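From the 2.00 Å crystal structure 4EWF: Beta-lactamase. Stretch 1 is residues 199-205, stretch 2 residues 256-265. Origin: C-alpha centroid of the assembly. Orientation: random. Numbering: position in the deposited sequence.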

ATOM      1  N   ARG A 199      -9.371   8.397  -3.131  1.00 24.20           N
ATOM      2  CA  ARG A 199      -9.349   9.694  -2.458  1.00 24.86           C
ATOM      3  C   ARG A 199      -7.954  10.100  -1.979  1.00 23.77           C
ATOM      4  O   ARG A 199      -7.766  11.211  -1.474  1.00 22.50           O
ATOM      5  N   ARG A 200      -6.983   9.205  -2.116  1.00 20.80           N
ATOM      6  CA  ARG A 200      -5.640   9.517  -1.611  1.00 18.21           C
ATOM      7  C   ARG A 200      -4.661   9.698  -2.778  1.00 20.50           C
ATOM      8  O   ARG A 200      -4.719  10.708  -3.485  1.00 21.47           O
ATOM      9  N   ILE A 201      -3.780   8.728  -3.008  1.00 18.66           N
ATOM     10  CA  ILE A 201      -2.884   8.820  -4.161  1.00 18.75           C
ATOM     11  C   ILE A 201      -3.711   9.034  -5.430  1.00 28.24           C
ATOM     12  O   ILE A 201      -3.342   9.812  -6.322  1.00 27.89           O
ATOM     13  N   GLY A 202      -4.857   8.369  -5.504  1.00 22.40           N
ATOM     14  CA  GLY A 202      -5.624   8.411  -6.738  1.00 29.06           C
ATOM     15  C   GLY A 202      -6.350   9.716  -7.032  1.00 29.19           C
ATOM     16  O   GLY A 202      -6.873   9.915  -8.131  1.00 28.91           O
ATOM     17  N   ARG A 203      -6.398  10.618  -6.063  1.00 26.21           N
ATOM     18  CA  ARG A 203      -7.322  11.733  -6.183  1.00 28.30           C
ATOM     19  C   ARG A 203      -7.074  12.651  -7.379  1.00 35.45           C
ATOM     20  O   ARG A 203      -7.999  13.021  -8.118  1.00 28.93           O
ATOM     21  N   TYR A 204      -5.823  13.015  -7.595  1.00 29.91           N
ATOM     22  CA  TYR A 204      -5.530  13.948  -8.669  1.00 32.22           C
ATOM     23  C   TYR A 204      -4.826  13.272  -9.846  1.00 31.70           C
ATOM     24  O   TYR A 204      -4.071  13.911 -10.586  1.00 32.15           O
ATOM     25  N   VAL A 205      -5.042  11.972 -10.007  1.00 27.89           N
ATOM     26  CA  VAL A 205      -4.541  11.312 -11.200  1.00 31.92           C
ATOM     27  C   VAL A 205      -5.468  11.705 -12.342  1.00 36.83           C
ATOM     28  O   VAL A 205      -6.675  11.519 -12.253  1.00 41.87           O
ATOM     29  N   ILE A 256      -2.725  13.377   1.753  1.00 20.20           N
ATOM     30  CA  ILE A 256      -2.087  12.494   0.792  1.00 21.47           C
ATOM     31  C   ILE A 256      -2.391  12.935  -0.642  1.00 20.82           C
ATOM     32  O   ILE A 256      -1.495  12.978  -1.473  1.00 19.21           O
ATOM     33  N   GLY A 257      -3.646  13.270  -0.925  1.00 18.50           N
ATOM     34  CA  GLY A 257      -4.009  13.763  -2.251  1.00 21.91           C
ATOM     35  C   GLY A 257      -3.221  15.012  -2.646  1.00 22.23           C
ATOM     36  O   GLY A 257      -2.724  15.114  -3.776  1.00 19.15           O
ATOM     37  N   ASP A 258      -3.093  15.959  -1.715  1.00 18.39           N
ATOM     38  CA  ASP A 258      -2.374  17.225  -1.981  1.00 20.13           C
ATOM     39  C   ASP A 258      -0.871  17.016  -2.181  1.00 19.02           C
ATOM     40  O   ASP A 258      -0.231  17.641  -3.033  1.00 20.27           O
ATOM     41  N   ILE A 259      -0.292  16.168  -1.351  1.00 17.65           N
ATOM     42  CA  ILE A 259       1.130  15.861  -1.486  1.00 17.17           C
ATOM     43  C   ILE A 259       1.404  15.195  -2.849  1.00 19.96           C
ATOM     44  O   ILE A 259       2.355  15.553  -3.558  1.00 18.41           O
ATOM     45  N   THR A 260       0.554  14.227  -3.209  1.00 18.87           N
ATOM     46  CA  THR A 260       0.658  13.515  -4.483  1.00 21.21           C
ATOM     47  C   THR A 260       0.485  14.464  -5.686  1.00 22.38           C
ATOM     48  O   THR A 260       1.262  14.456  -6.651  1.00 23.15           O
ATOM     49  N   ARG A 261      -0.516  15.324  -5.613  1.00 21.01           N
ATOM     50  CA  ARG A 261      -0.720  16.282  -6.681  1.00 24.05           C
ATOM     51  C   ARG A 261       0.505  17.181  -6.882  1.00 18.82           C
ATOM     52  O   ARG A 261       0.928  17.428  -8.019  1.00 22.06           O
ATOM     53  N   ALA A 262       1.044  17.691  -5.776  1.00 19.87           N
ATOM     54  CA  ALA A 262       2.191  18.576  -5.835  1.00 25.32           C
ATOM     55  C   ALA A 262       3.380  17.823  -6.423  1.00 24.02           C
ATOM     56  O   ALA A 262       4.189  18.397  -7.124  1.00 21.57           O
ATOM     57  N   ALA A 263       3.482  16.530  -6.120  1.00 22.09           N
ATOM     58  CA  ALA A 263       4.578  15.718  -6.649  1.00 19.52           C
ATOM     59  C   ALA A 263       4.436  15.490  -8.158  1.00 20.58           C
ATOM     60  O   ALA A 263       5.425  15.528  -8.903  1.00 21.15           O
ATOM     61  N   LEU A 264       3.199  15.288  -8.612  1.00 21.27           N
ATOM     62  CA  LEU A 264       2.934  15.120 -10.038  1.00 22.68           C
ATOM     63  C   LEU A 264       3.311  16.387 -10.814  1.00 27.58           C
ATOM     64  O   LEU A 264       3.919  16.316 -11.890  1.00 20.80           O
ATOM     65  N   GLN A 265       2.950  17.541 -10.266  1.00 21.26           N
ATOM     66  CA  GLN A 265       3.345  18.820 -10.864  1.00 22.60           C
ATOM     67  C   GLN A 265       4.863  19.017 -10.837  1.00 20.47           C
ATOM     68  O   GLN A 265       5.464  19.429 -11.830  1.00 22.55           O
TER

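The turn-rich segment 199-205 lies against one side of the helix 256-265 through a contact made without any hydrogen bond between the two, held by a cation-pi contact of Arg261 with Tyr204, a close backbone approach at Gly257, and a modest set of apolar contacts. Together the two stretches bury 484 Å², both sides summed. The helical residues that make most of the contact, Ile256, Gly257, Thr260, Arg261 and Leu264, recur at intervals of three or four and so share one side of the helix, with Asp258 adding a smaller touch through its carboxylate, whereas Ile259, Ala262 and Ala263 are out of reach.

Tyr204 contributes the largest covered area, 118 Å². Its CA-to-CB bond points toward the helix, and with chi1 at -64° (m) and chi2 at -75° the ring presents one face to Arg261. The side chain of Arg261 also starts toward the segment; chi1 is t, but chi2 (-133°) and chi3 (-99°) lie between wells, and this bent path brings the guanidinium over the ring. Arg261 CZ stands 3.8 Å from the Tyr204 ring centroid, only 19° off the ring normal, so that the cationic group meets the pi face. Arg261 NH1 comes within 3.1 Å of Tyr204 OH, but the angle is too poor for a hydrogen bond. The guanidinium is further anchored within its own helix, where Arg261 NH2 forms a salt bridge with Asp258 OD1 at 3.3 Å. Asp258 (chi1 m) leaves its backbone pointing away, yet its carboxylate comes nearer, with OD1 3.9 Å from Tyr204 CE2.

At the edge of the same ring, near its plane, Gly257 O lies 3.3 Å from Tyr204 CD2; this carbonyl is already engaged as the acceptor for Arg261 N in the helix. Gly257 also allows the backbones to come close, with the CA atoms of Arg200 and Gly257 4.6 Å apart and a CA-H...O contact of 3.4 Å from Gly257 CA to Arg200 O. A CB here would point toward the segment and sit tightly against Arg203 CD, 3.4 Å away. Arg200 O also accepts the turn hydrogen bond from Arg203 N, at 3.1 Å. Arg203, extended with chi1 to chi3 all t, remains exposed and touches the helix only marginally.

One residue before the glycine, Ile256 (m, t) points toward the segment and places CG2 3.8 Å from Arg200 CB and 4.2 Å from Ile201 CG1. Ile201 (m, t) directs its CA-to-CB bond away, so it meets the helix partly through its backbone: its O lies 3.5 Å from Thr260 CG2. Thr260, with chi1 m, points toward the segment but spends its hydroxyl on the helix, donating from OG1 to Ile256 O at 2.9 Å. Farther along, Leu264 (m, t) brings CD1 to 3.7 Å from Tyr204 O. Arg200 (m, t, t) leads its guanidinium away from the helix to hydrogen-bonding partners elsewhere in the structure.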

ATOM      1  CB  ARG A 199     -10.307   9.680  -1.261  1.00 17.85           C
ATOM      2  CG  ARG A 199     -11.774   9.482  -1.640  1.00 18.80           C
ATOM      3  CD  ARG A 199     -12.625   9.289  -0.399  1.00 20.69           C
ATOM      4  NE  ARG A 199     -14.017   8.942  -0.716  1.00 23.27           N
ATOM      5  CZ  ARG A 199     -14.409   7.717  -1.057  1.00 25.11           C
ATOM      6  NH1 ARG A 199     -13.510   6.740  -1.151  1.00 21.60           N
ATOM      7  NH2 ARG A 199     -15.688   7.470  -1.315  1.00 27.75           N
ATOM      8  CB  ARG A 200      -5.191   8.473  -0.577  1.00 19.19           C
ATOM      9  CG  ARG A 200      -6.256   8.280   0.526  1.00 23.37           C
ATOM     10  CD  ARG A 200      -5.901   7.248   1.590  1.00 21.82           C
ATOM     11  NE  ARG A 200      -7.082   6.929   2.396  1.00 21.31           N
ATOM     12  CZ  ARG A 200      -7.101   6.081   3.423  1.00 22.35           C
ATOM     13  NH1 ARG A 200      -5.990   5.451   3.802  1.00 18.14           N
ATOM     14  NH2 ARG A 200      -8.243   5.864   4.072  1.00 19.48           N
ATOM     15  CB  ILE A 201      -2.003   7.559  -4.300  1.00 20.38           C
ATOM     16  CG1 ILE A 201      -0.906   7.576  -3.236  1.00 18.03           C
ATOM     17  CG2 ILE A 201      -1.410   7.468  -5.705  1.00 29.43           C
ATOM     18  CD1 ILE A 201      -0.165   6.259  -3.082  1.00 23.03           C
ATOM     19  CB  ARG A 203      -7.366  12.548  -4.900  1.00 26.85           C
ATOM     20  CG  ARG A 203      -8.407  13.642  -5.003  1.00 34.87           C
ATOM     21  CD  ARG A 203      -8.642  14.295  -3.672  1.00 33.80           C
ATOM     22  NE  ARG A 203      -9.278  15.594  -3.844  1.00 39.99           N
ATOM     23  CZ  ARG A 203      -9.620  16.385  -2.834  1.00 42.63           C
ATOM     24  NH1 ARG A 203     -10.190  17.563  -3.081  1.00 34.79           N
ATOM     25  NH2 ARG A 203      -9.386  15.991  -1.578  1.00 36.92           N
ATOM     26  CB  TYR A 204      -4.725  15.128  -8.118  1.00 31.29           C
ATOM     27  CG  TYR A 204      -5.499  15.953  -7.108  1.00 29.01           C
ATOM     28  CD1 TYR A 204      -6.499  16.819  -7.515  1.00 37.00           C
ATOM     29  CD2 TYR A 204      -5.230  15.857  -5.747  1.00 30.42           C
ATOM     30  CE1 TYR A 204      -7.216  17.567  -6.596  1.00 37.40           C
ATOM     31  CE2 TYR A 204      -5.937  16.602  -4.831  1.00 31.93           C
ATOM     32  CZ  TYR A 204      -6.922  17.454  -5.260  1.00 33.74           C
ATOM     33  OH  TYR A 204      -7.620  18.196  -4.344  1.00 46.41           O
ATOM     34  CB  VAL A 205      -4.515   9.784 -11.077  1.00 31.64           C
ATOM     35  CG1 VAL A 205      -4.074   9.168 -12.403  1.00 32.47           C
ATOM     36  CG2 VAL A 205      -3.585   9.352  -9.960  1.00 30.13           C
ATOM     37  CB  ILE A 256      -2.477  11.014   1.006  1.00 21.57           C
ATOM     38  CG1 ILE A 256      -2.038  10.571   2.412  1.00 25.47           C
ATOM     39  CG2 ILE A 256      -1.806  10.143  -0.056  1.00 15.69           C
ATOM     40  CD1 ILE A 256      -2.537   9.191   2.859  1.00 25.04           C
ATOM     41  CB  ASP A 258      -2.589  18.222  -0.832  1.00 27.06           C
ATOM     42  CG  ASP A 258      -3.996  18.821  -0.823  1.00 42.81           C
ATOM     43  OD1 ASP A 258      -4.692  18.743  -1.857  1.00 48.09           O
ATOM     44  OD2 ASP A 258      -4.403  19.379   0.220  1.00 53.38           O
ATOM     45  CB  ILE A 259       1.570  14.949  -0.327  1.00 17.56           C
ATOM     46  CG1 ILE A 259       1.628  15.761   0.974  1.00 18.20           C
ATOM     47  CG2 ILE A 259       2.918  14.294  -0.631  1.00 21.82           C
ATOM     48  CD1 ILE A 259       1.699  14.871   2.249  1.00 21.28           C
ATOM     49  CB  THR A 260      -0.391  12.346  -4.542  1.00 17.94           C
ATOM     50  OG1 THR A 260      -0.131  11.409  -3.494  1.00 22.98           O
ATOM     51  CG2 THR A 260      -0.345  11.626  -5.886  1.00 20.37           C
ATOM     52  CB  ARG A 261      -1.948  17.137  -6.396  1.00 25.22           C
ATOM     53  CG  ARG A 261      -2.281  18.061  -7.537  1.00 36.55           C
ATOM     54  CD  ARG A 261      -2.548  19.459  -7.046  1.00 50.15           C
ATOM     55  NE  ARG A 261      -3.967  19.733  -6.919  1.00 53.43           N
ATOM     56  CZ  ARG A 261      -4.554  20.132  -5.796  1.00 64.80           C
ATOM     57  NH1 ARG A 261      -5.862  20.372  -5.773  1.00 66.03           N
ATOM     58  NH2 ARG A 261      -3.833  20.300  -4.695  1.00 65.54           N
ATOM     59  CB  ALA A 262       2.532  19.101  -4.436  1.00 21.60           C
ATOM     60  CB  ALA A 263       4.673  14.378  -5.892  1.00 18.27           C
ATOM     61  CB  LEU A 264       1.464  14.746 -10.286  1.00 21.32           C
ATOM     62  CG  LEU A 264       1.015  13.314  -9.927  1.00 26.36           C
ATOM     63  CD1 LEU A 264      -0.513  13.223  -9.869  1.00 26.32           C
ATOM     64  CD2 LEU A 264       1.561  12.270 -10.911  1.00 25.10           C
ATOM     65  CB  GLN A 265       2.644  19.983 -10.148  1.00 26.05           C
ATOM     66  CG  GLN A 265       1.115  20.003 -10.328  1.00 29.42           C
ATOM     67  CD  GLN A 265       0.424  20.968  -9.371  1.00 32.52           C
ATOM     68  OE1 GLN A 265       1.060  21.548  -8.489  1.00 39.21           O
ATOM     69  NE2 GLN A 265      -0.880  21.137  -9.537  1.00 28.86           N
TER